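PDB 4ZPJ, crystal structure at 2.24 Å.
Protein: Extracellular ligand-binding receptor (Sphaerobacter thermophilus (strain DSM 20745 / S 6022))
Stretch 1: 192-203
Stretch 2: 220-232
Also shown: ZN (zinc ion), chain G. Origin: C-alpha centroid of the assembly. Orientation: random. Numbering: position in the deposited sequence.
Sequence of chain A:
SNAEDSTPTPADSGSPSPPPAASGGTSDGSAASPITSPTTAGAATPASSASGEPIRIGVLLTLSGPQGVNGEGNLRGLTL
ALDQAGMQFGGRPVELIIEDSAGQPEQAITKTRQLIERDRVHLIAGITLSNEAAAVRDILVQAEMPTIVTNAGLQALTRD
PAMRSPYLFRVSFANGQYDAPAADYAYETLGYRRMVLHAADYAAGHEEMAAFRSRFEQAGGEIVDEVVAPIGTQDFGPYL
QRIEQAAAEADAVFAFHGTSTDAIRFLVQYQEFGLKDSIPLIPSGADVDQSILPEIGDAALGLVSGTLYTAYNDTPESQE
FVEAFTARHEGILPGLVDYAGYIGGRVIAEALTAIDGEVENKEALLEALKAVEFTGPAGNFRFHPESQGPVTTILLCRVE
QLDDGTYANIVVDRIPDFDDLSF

Stretch 1 (192-203) YRRMVLHAADYA
Stretch 2, residues 220-232: GGEIVDEVVAPIG

The two stretches run as parallel strands, their axes 43° apart. Arg-194 pairs with Glu-222 and Met-195 with Ile-223. Val-224 then takes helical-like angles (-90/-29), a bulge that shifts the register: Leu-197 pairs with Glu-226, His-198 with Val-227, Ala-200 with Ala-229. Other strand residues are extended. Gly-220 has phi 106°, where a CB would be jammed against the preceding carbonyl O.

The ladder begins with Glu-222 N to Arg-193 O (2.8 Å) and Met-195 N to Glu-222 O (2.8 Å). Val-227 N bonds Leu-197 O at 2.8 Å. It closes with Asp-201 N to Ala-229 O (2.9 Å).

Met-195, Leu-197, Ala-199, Ile-223, Glu-226 and Val-228 point to one face; Arg-194, Val-196, His-198, Ala-200, Glu-222, Asp-225, Val-227 and Ala-229 to the other.

His-198 is t, chi2 71°. ND1 donates to Val-227 O at 2.7 Å, at the ring's edge, so this buried nitrogen is satisfied; NE2 bonds elsewhere in the structure. The same carbonyl accepts Ala-199 N at 3.1 Å.

Leu-197 (m, t) lies buried, its CG 3.9 Å from CG2 of Ile-223 (m, m). Val-196 (t) meets Val-224 (m), CG2 to CG2 3.6 Å.

Ile-231 (m, m) sets CD1 over one face of the Tyr-202 ring (p, chi2 -55°), 4.0 Å from its centroid. Asp-201 is t, chi2 -9°; OD1 binds zinc at 2.0 Å, while OD2 lies 3.2 Å from Val-228 CG1.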

# COMPACT_ATOMS: atom_id res chain seq x y z
N TYR A 192 -14.70 19.37 9.08
CA TYR A 192 -13.57 20.23 8.74
C TYR A 192 -13.78 20.88 7.40
O TYR A 192 -14.28 20.27 6.46
CB TYR A 192 -12.24 19.41 8.74
CG TYR A 192 -11.91 18.73 10.04
CD1 TYR A 192 -12.37 19.23 11.28
CD2 TYR A 192 -11.09 17.62 10.05
CE1 TYR A 192 -12.05 18.57 12.48
CE2 TYR A 192 -10.78 16.96 11.22
CZ TYR A 192 -11.25 17.43 12.43
OH TYR A 192 -10.89 16.71 13.56
N ARG A 193 -13.38 22.14 7.29
CA ARG A 193 -13.61 22.90 6.08
C ARG A 193 -12.34 23.40 5.45
O ARG A 193 -12.31 23.62 4.23
CB ARG A 193 -14.57 24.08 6.34
CG ARG A 193 -15.97 23.64 6.73
CD ARG A 193 -16.62 22.87 5.58
NE ARG A 193 -17.94 22.33 5.90
CZ ARG A 193 -18.21 21.07 6.28
NH1 ARG A 193 -17.27 20.12 6.43
NH2 ARG A 193 -19.49 20.74 6.49
N ARG A 194 -11.32 23.61 6.27
CA ARG A 194 -10.08 24.21 5.82
C ARG A 194 -8.95 23.36 6.38
O ARG A 194 -8.90 23.13 7.59
CB ARG A 194 -10.03 25.63 6.40
CG ARG A 194 -10.71 26.70 5.55
CD ARG A 194 -11.52 27.77 6.33
NE ARG A 194 -10.89 28.44 7.50
CZ ARG A 194 -11.13 28.17 8.81
NH1 ARG A 194 -10.48 28.87 9.74
NH2 ARG A 194 -11.98 27.21 9.22
N MSE A 195 -8.05 22.87 5.55
CA MSE A 195 -6.98 22.00 6.08
C MSE A 195 -5.62 22.39 5.60
O MSE A 195 -5.51 23.05 4.57
CB MSE A 195 -7.24 20.53 5.76
CG MSE A 195 -8.43 20.00 6.57
SE MSE A 195 -8.70 18.08 6.47
CE MSE A 195 -6.87 17.47 6.97
N VAL A 196 -4.61 22.03 6.41
CA VAL A 196 -3.19 22.10 6.08
C VAL A 196 -2.68 20.72 5.76
O VAL A 196 -3.07 19.72 6.41
CB VAL A 196 -2.35 22.62 7.26
CG1 VAL A 196 -0.86 22.60 6.96
CG2 VAL A 196 -2.75 24.03 7.59
N LEU A 197 -1.80 20.65 4.77
CA LEU A 197 -1.21 19.39 4.35
C LEU A 197 0.28 19.38 4.63
O LEU A 197 0.96 20.38 4.44
CB LEU A 197 -1.40 19.19 2.85
CG LEU A 197 -2.79 19.23 2.25
CD1 LEU A 197 -2.73 18.83 0.77
CD2 LEU A 197 -3.66 18.27 3.02
N HIS A 198 0.79 18.23 5.02
CA HIS A 198 2.17 18.08 5.27
C HIS A 198 2.68 16.75 4.81
O HIS A 198 2.00 15.74 5.02
CB HIS A 198 2.43 18.24 6.77
CG HIS A 198 3.76 17.75 7.19
ND1 HIS A 198 4.92 18.41 6.87
CD2 HIS A 198 4.13 16.65 7.90
CE1 HIS A 198 5.94 17.77 7.40
NE2 HIS A 198 5.49 16.69 8.01
N ALA A 199 3.84 16.72 4.17
CA ALA A 199 4.47 15.46 3.79
C ALA A 199 5.95 15.50 3.75
O ALA A 199 6.55 16.56 3.57
CB ALA A 199 4.00 15.03 2.41
N ALA A 200 6.55 14.32 3.83
CA ALA A 200 7.95 14.16 3.50
C ALA A 200 8.11 14.56 2.05
O ALA A 200 7.22 14.32 1.23
CB ALA A 200 8.38 12.72 3.69
N ASP A 201 9.25 15.15 1.73
CA ASP A 201 9.47 15.75 0.42
C ASP A 201 10.03 14.74 -0.54
O ASP A 201 11.25 14.71 -0.82
CB ASP A 201 10.48 16.91 0.53
CG ASP A 201 10.49 17.83 -0.71
OD1 ASP A 201 9.83 17.48 -1.74
OD2 ASP A 201 11.13 18.91 -0.63
N TYR A 202 9.15 13.90 -1.06
CA TYR A 202 9.50 13.05 -2.19
C TYR A 202 8.22 12.76 -3.01
O TYR A 202 7.11 13.24 -2.67
CB TYR A 202 10.26 11.79 -1.74
CG TYR A 202 9.44 10.75 -0.96
CD1 TYR A 202 8.74 11.10 0.20
CD2 TYR A 202 9.40 9.41 -1.36
CE1 TYR A 202 8.02 10.17 0.93
CE2 TYR A 202 8.67 8.46 -0.65
CZ TYR A 202 7.98 8.85 0.50
OH TYR A 202 7.26 7.97 1.24
N ALA A 203 8.40 12.02 -4.10
CA ALA A 203 7.36 11.82 -5.08
C ALA A 203 6.07 11.32 -4.41
O ALA A 203 5.04 11.92 -4.58
CB ALA A 203 7.83 10.89 -6.19
N GLY A 220 -15.98 20.12 -1.22
CA GLY A 220 -16.23 21.51 -0.85
C GLY A 220 -15.25 22.09 0.17
O GLY A 220 -15.44 23.21 0.59
N GLY A 221 -14.19 21.38 0.55
CA GLY A 221 -13.24 21.92 1.52
C GLY A 221 -12.18 22.78 0.85
O GLY A 221 -12.11 22.86 -0.36
N GLU A 222 -11.34 23.42 1.63
CA GLU A 222 -10.21 24.14 1.00
C GLU A 222 -8.88 23.86 1.74
O GLU A 222 -8.87 23.63 2.93
CB GLU A 222 -10.53 25.66 0.76
CG GLU A 222 -10.51 26.08 -0.75
CD GLU A 222 -11.86 26.09 -1.53
OE1 GLU A 222 -11.87 25.69 -2.73
OE2 GLU A 222 -12.90 26.55 -1.01
N ILE A 223 -7.80 23.84 0.97
CA ILE A 223 -6.45 23.64 1.45
C ILE A 223 -5.79 25.01 1.53
O ILE A 223 -5.67 25.69 0.52
CB ILE A 223 -5.63 22.77 0.46
CG1 ILE A 223 -6.31 21.41 0.27
CG2 ILE A 223 -4.18 22.61 0.93
CD1 ILE A 223 -6.50 20.64 1.53
N VAL A 224 -5.37 25.38 2.72
CA VAL A 224 -4.76 26.66 2.96
C VAL A 224 -3.21 26.69 2.79
O VAL A 224 -2.68 27.75 2.51
CB VAL A 224 -5.16 27.19 4.38
CG1 VAL A 224 -6.68 27.21 4.57
CG2 VAL A 224 -4.48 26.38 5.49
N ASP A 225 -2.50 25.59 3.02
CA ASP A 225 -1.02 25.55 2.81
C ASP A 225 -0.54 24.13 2.72
O ASP A 225 -1.22 23.23 3.19
CB ASP A 225 -0.22 26.25 3.94
CG ASP A 225 1.18 26.77 3.46
OD1 ASP A 225 1.64 26.31 2.40
OD2 ASP A 225 1.82 27.65 4.11
N GLU A 226 0.62 23.93 2.08
CA GLU A 226 1.35 22.66 2.04
C GLU A 226 2.71 22.91 2.67
O GLU A 226 3.40 23.85 2.30
CB GLU A 226 1.57 22.18 0.60
CG GLU A 226 0.32 22.07 -0.28
CD GLU A 226 0.58 21.42 -1.66
OE1 GLU A 226 -0.39 21.32 -2.46
OE2 GLU A 226 1.73 21.01 -1.97
N VAL A 227 3.08 22.07 3.62
CA VAL A 227 4.37 22.12 4.25
C VAL A 227 5.10 20.78 4.05
O VAL A 227 4.66 19.68 4.45
CB VAL A 227 4.28 22.42 5.76
CG1 VAL A 227 5.68 22.54 6.37
CG2 VAL A 227 3.50 23.70 6.01
N VAL A 228 6.26 20.91 3.48
CA VAL A 228 7.05 19.78 3.16
C VAL A 228 8.35 19.78 4.00
O VAL A 228 8.88 20.84 4.36
CB VAL A 228 7.25 19.82 1.66
CG1 VAL A 228 8.68 19.61 1.28
CG2 VAL A 228 6.27 18.83 1.02
N ALA A 229 8.81 18.58 4.35
CA ALA A 229 10.01 18.40 5.17
C ALA A 229 10.93 17.40 4.50
O ALA A 229 10.42 16.41 4.01
CB ALA A 229 9.60 17.90 6.54
N PRO A 230 12.28 17.65 4.46
CA PRO A 230 13.11 16.67 3.74
C PRO A 230 13.02 15.27 4.32
O PRO A 230 12.78 15.10 5.52
CB PRO A 230 14.54 17.18 3.94
CG PRO A 230 14.42 18.62 4.34
CD PRO A 230 13.07 18.75 5.03
N ILE A 231 13.27 14.28 3.49
CA ILE A 231 13.46 12.93 3.98
C ILE A 231 14.57 12.95 5.03
O ILE A 231 15.57 13.64 4.82
CB ILE A 231 13.92 11.97 2.87
CG1 ILE A 231 12.93 11.92 1.72
CG2 ILE A 231 14.12 10.57 3.46
CD1 ILE A 231 11.85 10.93 1.96
N GLY A 232 14.38 12.18 6.11
CA GLY A 232 15.35 12.02 7.19
C GLY A 232 15.46 13.19 8.16
O GLY A 232 16.48 13.32 8.86
ZN ZN G . 9.30 18.11 -3.52
O HOH W 1 10.32 16.44 -4.61
O HOH W 2 9.05 19.96 -2.80